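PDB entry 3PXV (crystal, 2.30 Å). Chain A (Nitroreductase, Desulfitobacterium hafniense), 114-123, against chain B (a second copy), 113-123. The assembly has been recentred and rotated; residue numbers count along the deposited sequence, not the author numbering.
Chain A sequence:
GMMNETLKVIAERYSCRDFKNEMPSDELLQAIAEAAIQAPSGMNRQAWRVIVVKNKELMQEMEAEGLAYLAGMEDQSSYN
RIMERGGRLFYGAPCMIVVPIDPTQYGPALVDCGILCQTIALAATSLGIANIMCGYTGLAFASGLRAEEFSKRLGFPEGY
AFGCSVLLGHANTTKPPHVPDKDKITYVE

Chain A (114-123) GILCQTIALA
Chain B, residues 113-123: CGILCQTIALA

The contact between these two copies of a nitroreductase is a close, nearly twofold-symmetric crossing of two identical helices, in which glycine lets the backbones meet and a reciprocal pair of glutamine–threonine hydrogen bonds ties them together. Both stretches are helical throughout, with phi between -59° and -74° and psi between -30° and -52°, and both helices extend beyond the stretch at each end. Their N-to-C directions differ by 56° (signed crossing angle -56°), and their axes approach to 6.9 Å. Together the two stretches bury 466 Å².

The general principle is that helices can approach this closely where the side chain is absent. G114(A) and G114(B) face each other, with their C atoms 3.8 Å apart, and the CA atoms of G114(A) and I115(B) lie 4.5 Å apart. A CB on either glycine would point toward the partner and stand 3.1 Å from the backbone N of the opposing I115, too tight for a carbon. With main chains this near, the isoleucines pack against bare backbone: I115(A) CG1 lies 3.2 Å from G114(B) O, and I115(B) CG1 lies 3.2 Å from G114(A) O. I115(A) CA also makes a CA-H...O contact with G114(B) O at 3.5 Å. Both isoleucines leave the backbone sideways to the partner, with chi1 m and chi2 t.

One turn further along, Q118 points its CA-to-CB bond toward the other helix in each copy. With chi1 t, chi2 p and chi3 near -20° in A and -16° in B, its aliphatic part lies over the opposing I115: Q118(B) CG is 3.5 Å from I115(A) O, and Q118(A) CG is 3.6 Å from I115(B) O. The amide then reaches the threonine of the partner. Q118(A) NE2 donates to T119(B) OG1 at 2.9 Å, whereas the return bond, from Q118(B) NE2 to T119(A) OG1 at 3.1 Å, is weak. Each threonine, chi1 m, gives its hydroxyl proton to its own helix, T119(A) OG1 to I115(A) O at 2.7 Å and T119(B) OG1 to I115(B) O at 2.8 Å, so the oxygen can accept the amide while acting as a donor.

Beyond the polar pair, L122(A) and L122(B), both with chi1 m and chi2 t, direct their CA-to-CB bonds toward the partner helix and close the contact with an apolar touch, L122(A) CD1 to L122(B) CD1 at 4.0 Å. L116 points its CA-to-CB bond away from the partner helix in both copies; nearly all of the buried area comes from G114, I115, Q118, T119 and L122.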

ATOM      1  N   GLY A 114       1.379   3.640   0.845  1.00 41.06           N
ATOM      2  CA  GLY A 114       1.703   2.361   0.217  1.00 39.91           C
ATOM      3  C   GLY A 114       0.516   1.778  -0.529  1.00 39.92           C
ATOM      4  O   GLY A 114       0.646   1.289  -1.641  1.00 37.97           O
ATOM      5  N   ILE A 115      -0.666   1.880   0.064  1.00 41.55           N
ATOM      6  CA  ILE A 115      -1.876   1.378  -0.571  1.00 38.33           C
ATOM      7  C   ILE A 115      -2.080   2.059  -1.911  1.00 36.72           C
ATOM      8  O   ILE A 115      -2.353   1.416  -2.899  1.00 38.48           O
ATOM      9  CB  ILE A 115      -3.077   1.614   0.321  1.00 38.17           C
ATOM     10  CG1 ILE A 115      -3.055   0.648   1.516  1.00 37.81           C
ATOM     11  CG2 ILE A 115      -4.394   1.456  -0.465  1.00 33.50           C
ATOM     12  CD1 ILE A 115      -4.168   0.945   2.581  1.00 39.73           C
ATOM     13  N   LEU A 116      -1.915   3.366  -1.927  1.00 36.81           N
ATOM     14  CA  LEU A 116      -2.129   4.181  -3.107  1.00 37.57           C
ATOM     15  C   LEU A 116      -1.058   3.942  -4.174  1.00 40.22           C
ATOM     16  O   LEU A 116      -1.387   3.761  -5.364  1.00 40.73           O
ATOM     17  CB  LEU A 116      -2.245   5.681  -2.704  1.00 37.48           C
ATOM     18  CG  LEU A 116      -2.504   6.740  -3.783  1.00 40.34           C
ATOM     19  CD1 LEU A 116      -3.368   7.930  -3.261  1.00 38.14           C
ATOM     20  CD2 LEU A 116      -1.199   7.183  -4.413  1.00 36.55           C
ATOM     21  N   CYS A 117       0.217   3.927  -3.778  1.00 40.88           N
ATOM     22  CA  CYS A 117       1.297   3.668  -4.761  1.00 39.61           C
ATOM     23  C   CYS A 117       1.137   2.291  -5.407  1.00 40.60           C
ATOM     24  O   CYS A 117       1.431   2.146  -6.590  1.00 43.66           O
ATOM     25  CB  CYS A 117       2.709   3.845  -4.150  1.00 36.58           C
ATOM     26  SG  CYS A 117       3.020   5.548  -3.675  1.00 44.61           S
ATOM     27  N   GLN A 118       0.655   1.281  -4.667  1.00 41.15           N
ATOM     28  CA  GLN A 118       0.503  -0.044  -5.271  1.00 41.11           C
ATOM     29  C   GLN A 118      -0.668   0.001  -6.228  1.00 40.76           C
ATOM     30  O   GLN A 118      -0.640  -0.714  -7.209  1.00 42.04           O
ATOM     31  CB  GLN A 118       0.351  -1.164  -4.231  1.00 41.95           C
ATOM     32  CG  GLN A 118       0.017  -2.582  -4.783  1.00 39.87           C
ATOM     33  CD  GLN A 118       1.149  -3.267  -5.546  1.00 39.59           C
ATOM     34  OE1 GLN A 118       2.065  -2.620  -6.014  1.00 40.19           O
ATOM     35  NE2 GLN A 118       1.059  -4.591  -5.698  1.00 36.21           N
ATOM     36  N   THR A 119      -1.670   0.854  -5.962  1.00 39.44           N
ATOM     37  CA  THR A 119      -2.829   0.987  -6.855  1.00 38.54           C
ATOM     38  C   THR A 119      -2.329   1.578  -8.183  1.00 41.12           C
ATOM     39  O   THR A 119      -2.692   1.108  -9.264  1.00 41.30           O
ATOM     40  CB  THR A 119      -3.965   1.850  -6.237  1.00 41.25           C
ATOM     41  OG1 THR A 119      -4.250   1.418  -4.888  1.00 40.40           O
ATOM     42  CG2 THR A 119      -5.258   1.775  -7.069  1.00 31.26           C
ATOM     43  N   ILE A 120      -1.424   2.553  -8.094  1.00 40.99           N
ATOM     44  CA  ILE A 120      -0.814   3.155  -9.258  1.00 38.90           C
ATOM     45  C   ILE A 120      -0.030   2.097 -10.041  1.00 39.56           C
ATOM     46  O   ILE A 120      -0.197   1.966 -11.250  1.00 39.75           O
ATOM     47  CB  ILE A 120       0.150   4.302  -8.888  1.00 36.45           C
ATOM     48  CG1 ILE A 120      -0.621   5.475  -8.287  1.00 37.61           C
ATOM     49  CG2 ILE A 120       0.920   4.727 -10.116  1.00 32.46           C
ATOM     50  CD1 ILE A 120       0.262   6.650  -7.727  1.00 34.14           C
ATOM     51  N   ALA A 121       0.816   1.341  -9.351  1.00 39.94           N
ATOM     52  CA  ALA A 121       1.668   0.345 -10.027  1.00 40.97           C
ATOM     53  C   ALA A 121       0.865  -0.749 -10.733  1.00 41.45           C
ATOM     54  O   ALA A 121       1.217  -1.150 -11.827  1.00 42.77           O
ATOM     55  CB  ALA A 121       2.711  -0.280  -9.046  1.00 39.16           C
ATOM     56  N   LEU A 122      -0.210  -1.229 -10.113  1.00 41.00           N
ATOM     57  CA  LEU A 122      -1.042  -2.265 -10.729  1.00 40.40           C
ATOM     58  C   LEU A 122      -1.884  -1.684 -11.903  1.00 41.79           C
ATOM     59  O   LEU A 122      -1.944  -2.284 -12.982  1.00 43.97           O
ATOM     60  CB  LEU A 122      -1.884  -2.955  -9.664  1.00 38.67           C
ATOM     61  CG  LEU A 122      -1.028  -3.660  -8.591  1.00 41.09           C
ATOM     62  CD1 LEU A 122      -1.937  -4.179  -7.474  1.00 37.52           C
ATOM     63  CD2 LEU A 122      -0.157  -4.817  -9.159  1.00 30.90           C
ATOM     64  N   ALA A 123      -2.482  -0.507 -11.717  1.00 40.65           N
ATOM     65  CA  ALA A 123      -3.216   0.181 -12.784  1.00 38.70           C
ATOM     66  C   ALA A 123      -2.277   0.442 -13.960  1.00 38.91           C
ATOM     67  O   ALA A 123      -2.605   0.162 -15.102  1.00 39.08           O
ATOM     68  CB  ALA A 123      -3.802   1.499 -12.278  1.00 38.09           C
TER
ATOM     69  N   CYS B 113       3.794  -2.349   4.123  1.00 41.55           N
ATOM     70  CA  CYS B 113       2.641  -2.996   4.706  1.00 41.41           C
ATOM     71  C   CYS B 113       1.376  -2.649   3.944  1.00 41.16           C
ATOM     72  O   CYS B 113       0.568  -3.548   3.647  1.00 43.48           O
ATOM     73  CB  CYS B 113       2.481  -2.654   6.197  1.00 42.33           C
ATOM     74  SG  CYS B 113       1.001  -3.422   6.970  1.00 40.84           S
ATOM     75  N   GLY B 114       1.209  -1.360   3.627  1.00 40.89           N
ATOM     76  CA  GLY B 114       0.041  -0.878   2.887  1.00 39.46           C
ATOM     77  C   GLY B 114       0.023  -1.397   1.463  1.00 39.61           C
ATOM     78  O   GLY B 114      -1.023  -1.692   0.916  1.00 37.87           O
ATOM     79  N   ILE B 115       1.212  -1.507   0.868  1.00 41.10           N
ATOM     80  CA  ILE B 115       1.344  -2.051  -0.471  1.00 39.22           C
ATOM     81  C   ILE B 115       0.824  -3.465  -0.501  1.00 39.94           C
ATOM     82  O   ILE B 115       0.127  -3.850  -1.424  1.00 40.18           O
ATOM     83  CB  ILE B 115       2.788  -2.044  -0.920  1.00 39.27           C
ATOM     84  CG1 ILE B 115       3.207  -0.594  -1.193  1.00 39.27           C
ATOM     85  CG2 ILE B 115       2.967  -2.940  -2.157  1.00 36.43           C
ATOM     86  CD1 ILE B 115       4.644  -0.394  -1.660  1.00 40.17           C
ATOM     87  N   LEU B 116       1.154  -4.251   0.517  1.00 39.32           N
ATOM     88  CA  LEU B 116       0.723  -5.629   0.535  1.00 37.98           C
ATOM     89  C   LEU B 116      -0.778  -5.762   0.855  1.00 40.65           C
ATOM     90  O   LEU B 116      -1.476  -6.593   0.238  1.00 39.24           O
ATOM     91  CB  LEU B 116       1.594  -6.420   1.491  1.00 39.81           C
ATOM     92  CG  LEU B 116       1.369  -7.923   1.708  1.00 43.95           C
ATOM     93  CD1 LEU B 116       2.662  -8.585   2.094  1.00 41.93           C
ATOM     94  CD2 LEU B 116       0.272  -8.162   2.770  1.00 40.49           C
ATOM     95  N   CYS B 117      -1.283  -4.956   1.798  1.00 39.09           N
ATOM     96  CA  CYS B 117      -2.694  -5.053   2.160  1.00 40.54           C
ATOM     97  C   CYS B 117      -3.588  -4.700   0.991  1.00 40.38           C
ATOM     98  O   CYS B 117      -4.613  -5.334   0.808  1.00 41.29           O
ATOM     99  CB  CYS B 117      -3.021  -4.262   3.427  1.00 39.30           C
ATOM    100  SG  CYS B 117      -2.287  -5.105   4.873  1.00 45.57           S
ATOM    101  N   GLN B 118      -3.194  -3.709   0.188  1.00 43.00           N
ATOM    102  CA  GLN B 118      -3.963  -3.341  -1.018  1.00 42.06           C
ATOM    103  C   GLN B 118      -3.881  -4.485  -2.027  1.00 40.60           C
ATOM    104  O   GLN B 118      -4.870  -4.817  -2.666  1.00 39.93           O
ATOM    105  CB  GLN B 118      -3.488  -2.008  -1.623  1.00 40.35           C
ATOM    106  CG  GLN B 118      -4.189  -1.568  -2.897  1.00 40.86           C
ATOM    107  CD  GLN B 118      -5.683  -1.290  -2.757  1.00 41.25           C
ATOM    108  OE1 GLN B 118      -6.300  -1.676  -1.793  1.00 45.26           O
ATOM    109  NE2 GLN B 118      -6.268  -0.627  -3.748  1.00 40.58           N
ATOM    110  N   THR B 119      -2.721  -5.117  -2.158  1.00 39.57           N
ATOM    111  CA  THR B 119      -2.613  -6.245  -3.086  1.00 38.39           C
ATOM    112  C   THR B 119      -3.595  -7.357  -2.682  1.00 39.65           C
ATOM    113  O   THR B 119      -4.282  -7.944  -3.532  1.00 38.99           O
ATOM    114  CB  THR B 119      -1.220  -6.773  -3.127  1.00 38.48           C
ATOM    115  OG1 THR B 119      -0.337  -5.703  -3.470  1.00 38.35           O
ATOM    116  CG2 THR B 119      -1.109  -7.907  -4.151  1.00 34.09           C
ATOM    117  N   ILE B 120      -3.696  -7.614  -1.379  1.00 39.88           N
ATOM    118  CA  ILE B 120      -4.670  -8.573  -0.875  1.00 39.99           C
ATOM    119  C   ILE B 120      -6.100  -8.142  -1.255  1.00 41.60           C
ATOM    120  O   ILE B 120      -6.866  -8.930  -1.831  1.00 42.51           O
ATOM    121  CB  ILE B 120      -4.614  -8.716   0.679  1.00 38.61           C
ATOM    122  CG1 ILE B 120      -3.278  -9.320   1.110  1.00 38.51           C
ATOM    123  CG2 ILE B 120      -5.816  -9.547   1.165  1.00 33.26           C
ATOM    124  CD1 ILE B 120      -3.078  -9.488   2.601  1.00 34.27           C
ATOM    125  N   ALA B 121      -6.448  -6.894  -0.940  1.00 40.07           N
ATOM    126  CA  ALA B 121      -7.813  -6.426  -1.150  1.00 42.60           C
ATOM    127  C   ALA B 121      -8.198  -6.514  -2.616  1.00 42.74           C
ATOM    128  O   ALA B 121      -9.301  -6.971  -2.944  1.00 43.70           O
ATOM    129  CB  ALA B 121      -8.010  -4.989  -0.598  1.00 40.97           C
ATOM    130  N   LEU B 122      -7.293  -6.104  -3.502  1.00 41.16           N
ATOM    131  CA  LEU B 122      -7.591  -6.165  -4.935  1.00 42.68           C
ATOM    132  C   LEU B 122      -7.690  -7.612  -5.404  1.00 43.19           C
ATOM    133  O   LEU B 122      -8.605  -7.971  -6.168  1.00 45.54           O
ATOM    134  CB  LEU B 122      -6.584  -5.347  -5.775  1.00 41.74           C
ATOM    135  CG  LEU B 122      -6.612  -3.841  -5.501  1.00 39.02           C
ATOM    136  CD1 LEU B 122      -5.651  -3.113  -6.406  1.00 34.53           C
ATOM    137  CD2 LEU B 122      -8.010  -3.250  -5.661  1.00 35.67           C
ATOM    138  N   ALA B 123      -6.775  -8.462  -4.939  1.00 43.08           N
ATOM    139  CA  ALA B 123      -6.850  -9.886  -5.319  1.00 41.91           C
ATOM    140  C   ALA B 123      -8.173 -10.511  -4.844  1.00 39.19           C
ATOM    141  O   ALA B 123      -8.832 -11.220  -5.583  1.00 38.30           O
ATOM    142  CB  ALA B 123      -5.639 -10.665  -4.801  1.00 38.88           C
TER